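Local coordinates for protein probable fimbrial chaperone YadV (Escherichia coli K-12, PDB 5GHU) that probably acts as a periplasmic chaperone in fimbrium biogenesis, helping fimbrial subunits to fold and assemble through the chaperone-usher pathway, at residues I3-T8 and F114-K119; G7-Y12 and Y207-F212; S18-L23 and G67-L72; V33-D38 and F88-L93. All coordinates share one frame; numbering follows the deposited sequence.

Contacts 1, 3 and 4 lie within the immunoglobulin-like N-terminal domain, whereas contact 2 joins its strand 9-13 to segment 207-212 of the C-terminal domain. Contacts 3 and 4 are strand pairs from opposite layers of the sandwich; their segments alternate along the chain, and their centres are about 11 Å apart. The ends of contact 1 bracket both in sequence, and its centre is about 8 Å from that of contact 4, whose strand 86-95 pairs with strand 114-123. Contact 2 shares Gly7 and Thr8 with contact 1, their centres about 13 Å apart. The N-terminal segment, strand 3-5 then 9-13, thus passes from the body of its domain to the boundary between the two domains.

Contact 1: residues I3-T8 and F114-K119; sequences IVISGT and FRTRIK
Ile5 and Ile118 meet tip to tip, the CG2 methyl of Ile5 lying 3.6 Å from CD1 of Ile118. CD1 of Ile5 reaches CG2 of Thr116 at 4.1 Å, those two side chains sliding past each other in opposite directions. Ile118 sets CG1 between its own backbone N and carbonyl carbon (chi1 62°), and CD1 beyond it also comes to 3.8 Å from Gly7 O. Its CB rests 3.4 Å from Thr8 O, so this one side chain meets three residues of segment 3-8. The solvent side is looser: no direct hydrogen bond joins the segments, and the Thr8 side chain points away. A water links the backbones instead, donating to Thr8 O (2.6 Å) and accepting from Lys119 N (2.8 Å). An alanine in place of Ile118 would probably leave the CG2 methyl of Ile5 without its partner on strand 114-123 and open a gap by the bend at Gly7. Strand 3-5 pairs antiparallel with strand 19-25, and after the bend strand 9-13 runs parallel to strand 114-123, the strand switch between the two layers of an immunoglobulin-like sandwich, as in the N-terminal domain of PapD-type chaperones.

Contact 2: residues G7-Y12 and Y207-F212; sequences GTRVIY and YAINDF
Arg9 and Ile11 of the N-terminal domain touch Ile209, Asn210 and Asp211 of the C-terminal domain. Side-chain packing has two pieces. CG2 of Ile209 sits over the centre of one face of the Arg9 guanidinium, 3.6 Å from CZ, in one of two modelled Arg9 conformers, so its placing is less certain; in the same conformer CD of Arg9 rests against Asn210 O at 3.2 Å. Ile11 and Asp211 cross at about a right angle, with CD1 of Ile11 3.5 Å from OD1 of Asp211. Direct polar contacts are less definite: Arg9 NH2 lies 3.3 Å from Ile209 O at a poor angle, and no clear hydrogen bond crosses between the segments. Waters supply the bridging bonds. One donates to both Arg9 O (3.2 Å) and Asp211 O (2.9 Å), and another accepts from Thr8 N while giving a weak bond to Phe212 O. Within 207-212, Phe212 N donates to Asn210 OD1 (2.8 Å), an Asx turn that shapes the chain as it leaves strand 203-209; the same OD1 also takes a bond from Gly214 N. The carboxylate of Asp211 is held by a salt bridge from its OD1 to Arg123 NH2. The contact lies between strand 9-13, at the edge of its sheet beside strand 114-123, and the end of strand 203-209 with the turn that leads to strand 215-221.

Contact 3: residues S18-L23 and G67-L72; sequences SVNVRL and GQTIKL
Arg22 and Thr69 cross at about a right angle on the outer side of an antiparallel strand pair, 19-23 with 67-72, in the immunoglobulin-like N-terminal domain. Six backbone hydrogen bonds join the strands through the pairs Val19-Leu72, Val21-Ile70 and Leu23-Gln68, among them Ile70 N to Val21 O at 2.8 Å. On the side of Val21 and Leu23 the contacts are mostly apolar: CG2 of Val21 lies 3.5 Å from CD1 of Leu72, and CD1 of Leu23 lies 3.7 Å from CG1 of Ile70. These side chains continue inward to Ile5, Ser35 and Leu37 of other strands. The other side carries Asn20, Arg22, Thr69 and Lys71. CB of Asn20 packs on CG2 of Thr69 at 3.5 Å. In Arg22, CG is anti to the backbone N (chi1 179°) and a bend at chi2 places CD; the guanidinium lies over the Gly67-Gln68 peptide. Arg22 NH2 gives Thr69 OG1 a bond of 3.1 Å (161°), the oxygen lying in the guanidinium plane. Further out, Glu24 OE2 holds Arg22 NE in a salt bridge. An alanine in place of Arg22 would probably leave Thr69 OG1 without this donor and Glu24 without this counter-charge. Gln68 N sits over the centre of one guanidinium face, and Arg22 NH1 lies 3.4 Å from Gly67 CA.

Contact 4: residues V33-D38 and F88-L93; sequences VQSWLD and FWFNVL
The antiparallel strand pair 33-38 and 88-93, part of the sandwich of the N-terminal domain, is crossed on one side by a polar cluster of Trp36, Asp38 and Asn91. Six backbone bonds join Gln34 with Leu93, Trp36 with Asn91 and Asp38 with Trp89; the bond from Asn91 N to Trp36 O is 2.7 Å long and nearly along the C=O axis. Asn91 CB lies 3.4 Å from the centroid of the six-membered ring of Trp36, a CH-pi contact over the face, and the amide plane is stacked within 1° of the ring plane. At the ring edge, CZ3 of Trp36 meets CB of Leu93 at 3.7 Å. Within its own strand, Trp36 NE1 donates in the ring plane to Asp38 OD2 (2.9 Å), arriving from above the carboxylate plane. Asn91 ND2 gives a weak bond to Asp38 OD1 at 3.2 Å, and Asn91 OD1 accepts from Arg115 NH2. The opposite side of the pair is largely apolar: CG1 of Val33 touches CG1 of Val92 at 3.7 Å, and CD2 of Leu37 lies 4.0 Å from CB of Phe90, at the edge of that ring. Leu23, Ile70 and Leu72 of the facing strands pack on this side. The rotation of Asn91 is probably restrained by the Arg115 bond, the weak Asp38 bond and the stacking on Trp36, and the N-H donors around Asp38, among them a weak one from Gly40 N, would probably favour a charged carboxylate.

Contact 1: residues I3-T8 and F114-K119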
loop_
_atom_site.group_PDB
_atom_site.type_symbol
_atom_site.label_atom_id
_atom_site.label_comp_id
_atom_site.label_asym_id
_atom_site.label_seq_id
_atom_site.Cartn_x
_atom_site.Cartn_y
_atom_site.Cartn_z
ATOM N N ILE A 3 12.143 15.585 0.381
ATOM C CA ILE A 3 11.633 15.009 -0.857
ATOM C C ILE A 3 10.237 14.461 -0.668
ATOM O O ILE A 3 9.979 13.672 0.235
ATOM C CB ILE A 3 12.552 13.890 -1.384
ATOM C CG1 ILE A 3 13.989 14.412 -1.492
ATOM C CG2 ILE A 3 12.043 13.386 -2.720
ATOM C CD1 ILE A 3 14.153 15.640 -2.445
ATOM N N VAL A 4 9.335 14.910 -1.523
ATOM C CA VAL A 4 7.944 14.484 -1.530
ATOM C C VAL A 4 7.626 13.714 -2.801
ATOM O O VAL A 4 7.978 14.142 -3.897
ATOM C CB VAL A 4 7.011 15.702 -1.400
ATOM C CG1 VAL A 4 5.562 15.266 -1.473
ATOM C CG2 VAL A 4 7.305 16.409 -0.087
ATOM N N ILE A 5 6.966 12.558 -2.647
ATOM C CA ILE A 5 6.525 11.766 -3.751
ATOM C C ILE A 5 5.101 12.175 -4.108
ATOM O O ILE A 5 4.255 12.324 -3.219
ATOM C CB ILE A 5 6.564 10.247 -3.400
ATOM C CG1 ILE A 5 7.952 9.828 -2.952
ATOM C CG2 ILE A 5 6.087 9.403 -4.599
ATOM C CD1 ILE A 5 7.923 8.381 -2.304
ATOM N N SER A 6 4.815 12.346 -5.395
ATOM C CA SER A 6 3.445 12.692 -5.819
ATOM C C SER A 6 2.621 11.420 -5.819
ATOM O O SER A 6 2.843 10.529 -6.617
ATOM C CB SER A 6 3.436 13.324 -7.188
ATOM O OG SER A 6 4.149 14.569 -7.149
ATOM N N GLY A 7 1.702 11.305 -4.875
ATOM C CA GLY A 7 0.893 10.100 -4.821
ATOM C C GLY A 7 1.284 9.223 -3.652
ATOM O O GLY A 7 2.449 9.223 -3.241
ATOM N N THR A 8 0.321 8.480 -3.114
ATOM C CA THR A 8 0.614 7.635 -1.979
ATOM C C THR A 8 0.736 6.173 -2.383
ATOM O O THR A 8 1.093 5.336 -1.549
ATOM C CB THR A 8 -0.446 7.750 -0.882
ATOM O OG1 THR A 8 -1.718 7.347 -1.409
ATOM C CG2 THR A 8 -0.502 9.165 -0.350
ATOM N N PHE A 114 17.429 10.294 4.895
ATOM C CA PHE A 114 16.048 9.895 5.192
ATOM C C PHE A 114 15.401 9.073 4.077
ATOM O O PHE A 114 15.623 9.331 2.907
ATOM C CB PHE A 114 15.197 11.135 5.470
ATOM C CG PHE A 114 15.730 11.987 6.577
ATOM C CD1 PHE A 114 16.718 12.934 6.328
ATOM C CD2 PHE A 114 15.267 11.827 7.875
ATOM C CE1 PHE A 114 17.240 13.716 7.357
ATOM C CE2 PHE A 114 15.781 12.609 8.907
ATOM C CZ PHE A 114 16.771 13.553 8.644
ATOM N N ARG A 115 14.574 8.094 4.453
ATOM C CA ARG A 115 14.009 7.178 3.497
ATOM C C ARG A 115 12.492 7.126 3.621
ATOM O O ARG A 115 11.950 7.034 4.730
ATOM C CB ARG A 115 14.573 5.777 3.716
ATOM C CG ARG A 115 13.879 4.710 2.912
ATOM C CD ARG A 115 14.012 3.392 3.697
ATOM N NE ARG A 115 13.788 2.243 2.858
ATOM C CZ ARG A 115 13.958 0.995 3.256
ATOM N NH1 ARG A 115 14.325 0.753 4.488
ATOM N NH2 ARG A 115 13.706 -0.015 2.433
ATOM N N THR A 116 11.802 7.143 2.476
ATOM C CA THR A 116 10.360 7.022 2.440
ATOM C C THR A 116 10.009 5.932 1.428
ATOM O O THR A 116 10.744 5.705 0.489
ATOM C CB THR A 116 9.684 8.364 2.048
ATOM O OG1 THR A 116 9.807 9.272 3.148
ATOM C CG2 THR A 116 8.208 8.173 1.758
ATOM N N ARG A 117 8.913 5.225 1.656
ATOM C CA ARG A 117 8.494 4.141 0.755
ATOM C C ARG A 117 6.999 4.274 0.510
ATOM O O ARG A 117 6.269 4.572 1.447
ATOM C CB ARG A 117 8.740 2.750 1.357
ATOM C CG ARG A 117 10.149 2.402 1.753
ATOM C CD ARG A 117 10.199 0.978 2.301
ATOM N NE ARG A 117 9.020 0.689 3.108
ATOM C CZ ARG A 117 8.707 -0.520 3.569
ATOM N NH1 ARG A 117 9.491 -1.555 3.295
ATOM N NH2 ARG A 117 7.606 -0.693 4.290
ATOM N N ILE A 118 6.543 3.988 -0.714
ATOM C CA ILE A 118 5.111 3.820 -1.016
ATOM C C ILE A 118 4.914 2.541 -1.788
ATOM O O ILE A 118 5.854 1.997 -2.356
ATOM C CB ILE A 118 4.502 4.974 -1.867
ATOM C CG1 ILE A 118 5.166 5.065 -3.241
ATOM C CG2 ILE A 118 4.549 6.294 -1.115
ATOM C CD1 ILE A 118 4.536 6.147 -4.127
ATOM N N LYS A 119 3.697 2.013 -1.767
ATOM C CA LYS A 119 3.409 0.750 -2.466
ATOM C C LYS A 119 3.259 0.947 -3.965
ATOM O O LYS A 119 2.667 1.939 -4.435
ATOM C CB LYS A 119 2.111 0.143 -1.945
ATOM C CG LYS A 119 2.232 -0.299 -0.485
ATOM C CD LYS A 119 0.791 -0.604 0.053
ATOM C CE LYS A 119 0.712 -0.789 1.573
ATOM N NZ LYS A 119 -0.731 -0.804 2.032
HETATM O O HOH W 1 1.574 3.091 -0.255
#

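Contact 2: residues G7-Y12 and Y207-F212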
loop_
_atom_site.group_PDB
_atom_site.type_symbol
_atom_site.label_atom_id
_atom_site.label_comp_id
_atom_site.label_asym_id
_atom_site.label_seq_id
_atom_site.Cartn_x
_atom_site.Cartn_y
_atom_site.Cartn_z
ATOM N N GLY A 7 1.702 11.305 -4.875
ATOM C CA GLY A 7 0.893 10.100 -4.821
ATOM C C GLY A 7 1.284 9.223 -3.652
ATOM O O GLY A 7 2.449 9.223 -3.241
ATOM N N THR A 8 0.321 8.480 -3.114
ATOM C CA THR A 8 0.614 7.635 -1.979
ATOM C C THR A 8 0.736 6.173 -2.383
ATOM O O THR A 8 1.093 5.336 -1.549
ATOM C CB THR A 8 -0.446 7.750 -0.882
ATOM O OG1 THR A 8 -1.718 7.347 -1.409
ATOM C CG2 THR A 8 -0.502 9.165 -0.350
ATOM N N ARG A 9 0.439 5.855 -3.667
ATOM C CA ARG A 9 0.736 4.536 -4.207
ATOM C C ARG A 9 0.894 4.685 -5.706
ATOM O O ARG A 9 0.538 5.741 -6.269
ATOM C CB ARG A 9 -0.354 3.478 -3.868
ATOM C CG ARG A 9 -1.746 3.755 -4.573
ATOM C CD ARG A 9 -2.961 3.953 -3.586
ATOM N NE ARG A 9 -2.937 3.107 -2.387
ATOM C CZ ARG A 9 -3.556 1.950 -2.101
ATOM N NH1 ARG A 9 -3.280 1.545 -0.858
ATOM N NH2 ARG A 9 -4.477 1.280 -2.888
ATOM N N VAL A 10 1.442 3.652 -6.340
ATOM C CA VAL A 10 1.628 3.649 -7.812
ATOM C C VAL A 10 0.908 2.421 -8.361
ATOM O O VAL A 10 1.092 1.319 -7.850
ATOM C CB VAL A 10 3.131 3.551 -8.187
ATOM C CG1 VAL A 10 3.292 3.636 -9.732
ATOM C CG2 VAL A 10 3.931 4.630 -7.508
ATOM N N ILE A 11 0.083 2.591 -9.407
ATOM C CA ILE A 11 -0.518 1.448 -10.073
ATOM C C ILE A 11 0.258 1.209 -11.362
ATOM O O ILE A 11 0.426 2.150 -12.175
ATOM C CB ILE A 11 -2.010 1.701 -10.405
ATOM C CG1 ILE A 11 -2.786 2.108 -9.140
ATOM C CG2 ILE A 11 -2.599 0.490 -11.114
ATOM C CD1 ILE A 11 -2.713 1.098 -7.930
ATOM N N TYR A 12 0.759 -0.026 -11.517
ATOM C CA TYR A 12 1.519 -0.400 -12.726
ATOM C C TYR A 12 0.675 -1.438 -13.472
ATOM O O TYR A 12 0.655 -2.589 -13.087
ATOM C CB TYR A 12 2.908 -0.964 -12.352
ATOM C CG TYR A 12 3.831 -1.039 -13.556
ATOM C CD1 TYR A 12 3.537 -1.852 -14.634
ATOM C CD2 TYR A 12 5.021 -0.353 -13.555
ATOM C CE1 TYR A 12 4.380 -1.894 -15.758
ATOM C CE2 TYR A 12 5.875 -0.401 -14.637
ATOM C CZ TYR A 12 5.549 -1.184 -15.730
ATOM O OH TYR A 12 6.411 -1.211 -16.816
ATOM N N TYR A 207 -12.284 2.102 6.467
ATOM C CA TYR A 207 -11.963 2.877 5.272
ATOM C C TYR A 207 -10.793 2.222 4.589
ATOM O O TYR A 207 -9.667 2.192 5.105
ATOM C CB TYR A 207 -11.608 4.312 5.640
ATOM C CG TYR A 207 -12.789 5.067 6.279
ATOM C CD1 TYR A 207 -13.774 5.632 5.482
ATOM C CD2 TYR A 207 -12.892 5.175 7.646
ATOM C CE1 TYR A 207 -14.842 6.351 6.037
ATOM C CE2 TYR A 207 -13.948 5.878 8.200
ATOM C CZ TYR A 207 -14.921 6.439 7.381
ATOM O OH TYR A 207 -16.005 7.171 7.935
ATOM N N ALA A 208 -11.088 1.622 3.446
ATOM C CA ALA A 208 -10.017 1.117 2.589
ATOM C C ALA A 208 -9.516 2.223 1.684
ATOM O O ALA A 208 -9.988 3.356 1.743
ATOM C CB ALA A 208 -10.549 -0.083 1.777
ATOM N N ILE A 209 -8.501 1.906 0.863
ATOM C CA ILE A 209 -7.836 2.954 0.073
ATOM C C ILE A 209 -7.915 2.595 -1.391
ATOM O O ILE A 209 -7.600 1.481 -1.774
ATOM C CB ILE A 209 -6.345 3.095 0.464
ATOM C CG1 ILE A 209 -6.297 3.366 1.975
ATOM C CG2 ILE A 209 -5.727 4.285 -0.335
ATOM C CD1 ILE A 209 -4.869 3.249 2.525
ATOM N N ASN A 210 -8.403 3.542 -2.192
ATOM C CA ASN A 210 -8.510 3.259 -3.611
ATOM C C ASN A 210 -7.234 3.587 -4.384
ATOM O O ASN A 210 -6.193 3.940 -3.822
ATOM C CB ASN A 210 -9.745 3.956 -4.214
ATOM C CG ASN A 210 -9.573 5.465 -4.320
ATOM O OD1 ASN A 210 -8.481 5.967 -4.409
ATOM N ND2 ASN A 210 -10.704 6.205 -4.255
ATOM N N ASP A 211 -7.270 3.375 -5.704
ATOM C CA ASP A 211 -6.045 3.535 -6.509
ATOM C C ASP A 211 -5.428 4.916 -6.450
ATOM O O ASP A 211 -4.237 5.108 -6.786
ATOM C CB ASP A 211 -6.313 3.263 -7.995
ATOM C CG ASP A 211 -6.532 1.785 -8.331
ATOM O OD1 ASP A 211 -6.187 0.903 -7.516
ATOM O OD2 ASP A 211 -6.978 1.516 -9.479
ATOM N N PHE A 212 -6.251 5.880 -6.071
ATOM C CA PHE A 212 -5.914 7.297 -6.149
ATOM C C PHE A 212 -5.653 7.806 -4.761
ATOM O O PHE A 212 -5.468 9.035 -4.573
ATOM C CB PHE A 212 -7.073 8.066 -6.871
ATOM C CG PHE A 212 -7.574 7.332 -8.097
ATOM C CD1 PHE A 212 -6.851 7.360 -9.270
ATOM C CD2 PHE A 212 -8.703 6.513 -8.037
ATOM C CE1 PHE A 212 -7.290 6.621 -10.389
ATOM C CE2 PHE A 212 -9.116 5.751 -9.157
ATOM C CZ PHE A 212 -8.402 5.811 -10.307
HETATM O O HOH W 2 -2.242 8.706 -4.031
HETATM O O HOH W 3 -2.297 7.146 -6.090
#

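Contact 3: residues S18-L23 and G67-L72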
loop_
_atom_site.group_PDB
_atom_site.type_symbol
_atom_site.label_atom_id
_atom_site.label_comp_id
_atom_site.label_asym_id
_atom_site.label_seq_id
_atom_site.Cartn_x
_atom_site.Cartn_y
_atom_site.Cartn_z
ATOM N N SER A 18 6.161 1.450 -19.275
ATOM C CA SER A 18 6.701 2.045 -18.057
ATOM C C SER A 18 5.644 2.934 -17.419
ATOM O O SER A 18 4.597 3.210 -18.034
ATOM C CB SER A 18 7.962 2.860 -18.361
ATOM O OG SER A 18 7.608 3.942 -19.192
ATOM N N VAL A 19 5.918 3.363 -16.191
ATOM C CA VAL A 19 5.071 4.271 -15.435
ATOM C C VAL A 19 5.961 5.347 -14.792
ATOM O O VAL A 19 7.077 5.030 -14.357
ATOM C CB VAL A 19 4.297 3.492 -14.356
ATOM C CG1 VAL A 19 3.616 4.401 -13.374
ATOM C CG2 VAL A 19 3.343 2.522 -15.011
ATOM N N ASN A 20 5.486 6.593 -14.706
ATOM C CA ASN A 20 6.307 7.648 -14.114
ATOM C C ASN A 20 5.853 7.980 -12.708
ATOM O O ASN A 20 4.639 7.920 -12.379
ATOM C CB ASN A 20 6.290 8.923 -14.963
ATOM C CG ASN A 20 6.991 8.760 -16.287
ATOM O OD1 ASN A 20 7.917 7.965 -16.437
ATOM N ND2 ASN A 20 6.570 9.563 -17.264
ATOM N N VAL A 21 6.808 8.306 -11.852
ATOM C CA VAL A 21 6.482 8.796 -10.513
ATOM C C VAL A 21 7.239 10.094 -10.333
ATOM O O VAL A 21 8.415 10.158 -10.657
ATOM C CB VAL A 21 6.924 7.807 -9.416
ATOM C CG1 VAL A 21 6.681 8.403 -8.035
ATOM C CG2 VAL A 21 6.154 6.506 -9.570
ATOM N N ARG A 22 6.596 11.103 -9.768
ATOM C CA ARG A 22 7.265 12.397 -9.626
ATOM C C ARG A 22 7.754 12.657 -8.197
ATOM O O ARG A 22 7.034 12.396 -7.222
ATOM C CB ARG A 22 6.296 13.495 -10.052
ATOM C CG ARG A 22 6.852 14.889 -9.940
ATOM C CD ARG A 22 7.939 15.152 -10.977
ATOM N NE ARG A 22 8.420 16.528 -10.845
ATOM C CZ ARG A 22 9.164 17.153 -11.763
ATOM N NH1 ARG A 22 9.568 18.410 -11.574
ATOM N NH2 ARG A 22 9.536 16.494 -12.861
ATOM N N LEU A 23 8.993 13.129 -8.108
ATOM C CA LEU A 23 9.605 13.615 -6.864
ATOM C C LEU A 23 9.739 15.142 -6.908
ATOM O O LEU A 23 10.097 15.733 -7.957
ATOM C CB LEU A 23 10.986 13.009 -6.680
ATOM C CG LEU A 23 11.017 11.483 -6.816
ATOM C CD1 LEU A 23 12.461 11.025 -6.611
ATOM C CD2 LEU A 23 10.062 10.787 -5.799
ATOM N N GLY A 67 12.328 19.399 -9.127
ATOM C CA GLY A 67 11.840 18.013 -9.030
ATOM C C GLY A 67 12.492 17.116 -10.065
ATOM O O GLY A 67 13.379 17.548 -10.806
ATOM N N GLN A 68 12.038 15.867 -10.120
ATOM C CA GLN A 68 12.622 14.846 -10.962
ATOM C C GLN A 68 11.557 13.790 -11.182
ATOM O O GLN A 68 10.963 13.302 -10.225
ATOM C CB GLN A 68 13.834 14.206 -10.265
ATOM C CG GLN A 68 14.463 13.026 -11.008
ATOM C CD GLN A 68 15.051 13.448 -12.330
ATOM O OE1 GLN A 68 15.894 14.355 -12.383
ATOM N NE2 GLN A 68 14.603 12.822 -13.409
ATOM N N THR A 69 11.321 13.433 -12.435
ATOM C CA THR A 69 10.466 12.296 -12.731
ATOM C C THR A 69 11.283 11.012 -12.776
ATOM O O THR A 69 12.328 10.963 -13.413
ATOM C CB THR A 69 9.747 12.494 -14.049
ATOM O OG1 THR A 69 8.918 13.638 -13.903
ATOM C CG2 THR A 69 8.841 11.296 -14.348
ATOM N N ILE A 70 10.774 9.966 -12.098
ATOM C CA ILE A 70 11.440 8.663 -12.091
ATOM C C ILE A 70 10.629 7.730 -12.978
ATOM O O ILE A 70 9.438 7.594 -12.797
ATOM C CB ILE A 70 11.537 8.076 -10.672
ATOM C CG1 ILE A 70 12.238 9.078 -9.743
ATOM C CG2 ILE A 70 12.249 6.702 -10.668
ATOM C CD1 ILE A 70 13.704 9.451 -10.113
ATOM N N LYS A 71 11.287 7.047 -13.893
ATOM C CA LYS A 71 10.586 6.128 -14.770
ATOM C C LYS A 71 10.724 4.715 -14.196
ATOM O O LYS A 71 11.843 4.222 -13.953
ATOM C CB LYS A 71 11.165 6.221 -16.203
ATOM C CG LYS A 71 10.709 5.089 -17.132
ATOM C CD LYS A 71 11.261 5.263 -18.535
ATOM C CE LYS A 71 10.551 6.396 -19.259
ATOM N NZ LYS A 71 10.976 6.505 -20.690
ATOM N N LEU A 72 9.595 4.057 -13.964
ATOM C CA LEU A 72 9.613 2.696 -13.431
ATOM C C LEU A 72 9.283 1.765 -14.570
ATOM O O LEU A 72 8.326 1.998 -15.309
ATOM C CB LEU A 72 8.612 2.524 -12.298
ATOM C CG LEU A 72 8.741 3.545 -11.184
ATOM C CD1 LEU A 72 7.541 3.335 -10.202
ATOM C CD2 LEU A 72 10.120 3.454 -10.478
#

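Contact 4: residues V33-D38 and F88-L93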
loop_
_atom_site.group_PDB
_atom_site.type_symbol
_atom_site.label_atom_id
_atom_site.label_comp_id
_atom_site.label_asym_id
_atom_site.label_seq_id
_atom_site.Cartn_x
_atom_site.Cartn_y
_atom_site.Cartn_z
ATOM N N VAL A 33 19.367 12.053 -4.296
ATOM C CA VAL A 33 18.210 11.212 -4.056
ATOM C C VAL A 33 18.281 9.879 -4.795
ATOM O O VAL A 33 18.463 9.835 -6.003
ATOM C CB VAL A 33 16.940 11.962 -4.501
ATOM C CG1 VAL A 33 15.668 11.120 -4.208
ATOM C CG2 VAL A 33 16.914 13.329 -3.813
ATOM N N GLN A 34 18.108 8.790 -4.063
ATOM C CA GLN A 34 18.119 7.456 -4.660
ATOM C C GLN A 34 16.702 6.923 -4.718
ATOM O O GLN A 34 15.959 7.082 -3.747
ATOM C CB GLN A 34 18.965 6.480 -3.842
ATOM C CG GLN A 34 20.409 6.778 -3.864
ATOM C CD GLN A 34 21.177 5.654 -3.238
ATOM O OE1 GLN A 34 21.669 5.769 -2.117
ATOM N NE2 GLN A 34 21.322 4.574 -3.976
ATOM N N SER A 35 16.366 6.279 -5.829
ATOM C CA SER A 35 15.042 5.724 -6.066
ATOM C C SER A 35 15.223 4.262 -6.433
ATOM O O SER A 35 16.064 3.950 -7.282
ATOM C CB SER A 35 14.316 6.455 -7.213
ATOM O OG SER A 35 14.241 7.843 -6.960
ATOM N N TRP A 36 14.435 3.376 -5.842
ATOM C CA TRP A 36 14.466 1.992 -6.274
ATOM C C TRP A 36 13.214 1.246 -5.875
ATOM O O TRP A 36 12.431 1.709 -5.019
ATOM C CB TRP A 36 15.716 1.282 -5.703
ATOM C CG TRP A 36 15.625 0.930 -4.205
ATOM C CD1 TRP A 36 15.174 -0.246 -3.664
ATOM C CD2 TRP A 36 16.009 1.756 -3.086
ATOM N NE1 TRP A 36 15.237 -0.201 -2.281
ATOM C CE2 TRP A 36 15.766 1.006 -1.906
ATOM C CE3 TRP A 36 16.540 3.043 -2.967
ATOM C CZ2 TRP A 36 15.993 1.516 -0.638
ATOM C CZ3 TRP A 36 16.798 3.538 -1.698
ATOM C CH2 TRP A 36 16.539 2.758 -0.542
ATOM N N LEU A 37 13.035 0.071 -6.484
ATOM C CA LEU A 37 11.955 -0.842 -6.125
ATOM C C LEU A 37 12.501 -2.080 -5.421
ATOM O O LEU A 37 13.515 -2.674 -5.840
ATOM C CB LEU A 37 11.178 -1.265 -7.367
ATOM C CG LEU A 37 10.271 -0.161 -7.927
ATOM C CD1 LEU A 37 10.057 -0.305 -9.419
ATOM C CD2 LEU A 37 8.966 -0.204 -7.231
ATOM N N ASP A 38 11.827 -2.485 -4.355
ATOM C CA ASP A 38 12.122 -3.799 -3.763
ATOM C C ASP A 38 10.865 -4.476 -3.188
ATOM O O ASP A 38 9.746 -4.053 -3.480
ATOM C CB ASP A 38 13.248 -3.672 -2.711
ATOM C CG ASP A 38 12.873 -2.813 -1.511
ATOM O OD1 ASP A 38 11.685 -2.655 -1.186
ATOM O OD2 ASP A 38 13.814 -2.297 -0.855
ATOM N N PHE A 88 4.882 -4.290 -4.582
ATOM C CA PHE A 88 6.286 -3.909 -4.379
ATOM C C PHE A 88 6.352 -2.603 -3.647
ATOM O O PHE A 88 5.326 -1.928 -3.443
ATOM C CB PHE A 88 7.038 -3.831 -5.733
ATOM C CG PHE A 88 6.973 -5.108 -6.479
ATOM C CD1 PHE A 88 5.893 -5.402 -7.305
ATOM C CD2 PHE A 88 7.967 -6.046 -6.328
ATOM C CE1 PHE A 88 5.834 -6.623 -7.940
ATOM C CE2 PHE A 88 7.879 -7.282 -6.978
ATOM C CZ PHE A 88 6.786 -7.531 -7.792
ATOM N N TRP A 89 7.565 -2.280 -3.203
ATOM C CA TRP A 89 7.806 -0.998 -2.564
ATOM C C TRP A 89 8.702 -0.085 -3.370
ATOM O O TRP A 89 9.797 -0.458 -3.753
ATOM C CB TRP A 89 8.408 -1.238 -1.181
ATOM C CG TRP A 89 7.320 -1.801 -0.327
ATOM C CD1 TRP A 89 6.922 -3.114 -0.244
ATOM C CD2 TRP A 89 6.424 -1.057 0.492
ATOM N NE1 TRP A 89 5.853 -3.225 0.600
ATOM C CE2 TRP A 89 5.531 -1.976 1.073
ATOM C CE3 TRP A 89 6.290 0.292 0.795
ATOM C CZ2 TRP A 89 4.544 -1.582 1.960
ATOM C CZ3 TRP A 89 5.318 0.676 1.670
ATOM C CH2 TRP A 89 4.459 -0.251 2.247
ATOM N N PHE A 90 8.186 1.102 -3.638
ATOM C CA PHE A 90 8.985 2.158 -4.262
ATOM C C PHE A 90 9.645 2.993 -3.171
ATOM O O PHE A 90 8.951 3.607 -2.359
ATOM C CB PHE A 90 8.092 3.050 -5.162
ATOM C CG PHE A 90 8.849 4.195 -5.795
ATOM C CD1 PHE A 90 9.908 3.941 -6.639
ATOM C CD2 PHE A 90 8.590 5.505 -5.441
ATOM C CE1 PHE A 90 10.665 4.956 -7.202
ATOM C CE2 PHE A 90 9.331 6.532 -5.996
ATOM C CZ PHE A 90 10.394 6.252 -6.868
ATOM N N ASN A 91 10.980 3.003 -3.169
ATOM C CA ASN A 91 11.767 3.681 -2.146
ATOM C C ASN A 91 12.450 4.909 -2.647
ATOM O O ASN A 91 13.008 4.890 -3.746
ATOM C CB ASN A 91 12.887 2.766 -1.626
ATOM C CG ASN A 91 12.361 1.510 -0.952
ATOM O OD1 ASN A 91 12.366 1.427 0.258
ATOM N ND2 ASN A 91 11.923 0.536 -1.732
ATOM N N VAL A 92 12.477 5.932 -1.794
ATOM C CA VAL A 92 13.205 7.164 -2.007
ATOM C C VAL A 92 14.064 7.463 -0.796
ATOM O O VAL A 92 13.565 7.512 0.323
ATOM C CB VAL A 92 12.208 8.289 -2.263
ATOM C CG1 VAL A 92 12.914 9.609 -2.337
ATOM C CG2 VAL A 92 11.451 7.941 -3.538
ATOM N N LEU A 93 15.357 7.648 -1.025
ATOM C CA LEU A 93 16.303 7.899 0.071
ATOM C C LEU A 93 17.020 9.213 -0.212
ATOM O O LEU A 93 17.615 9.348 -1.261
ATOM C CB LEU A 93 17.297 6.705 0.186
ATOM C CG LEU A 93 18.434 6.674 1.223
ATOM C CD1 LEU A 93 19.648 7.501 0.802
ATOM C CD2 LEU A 93 17.911 7.173 2.525
#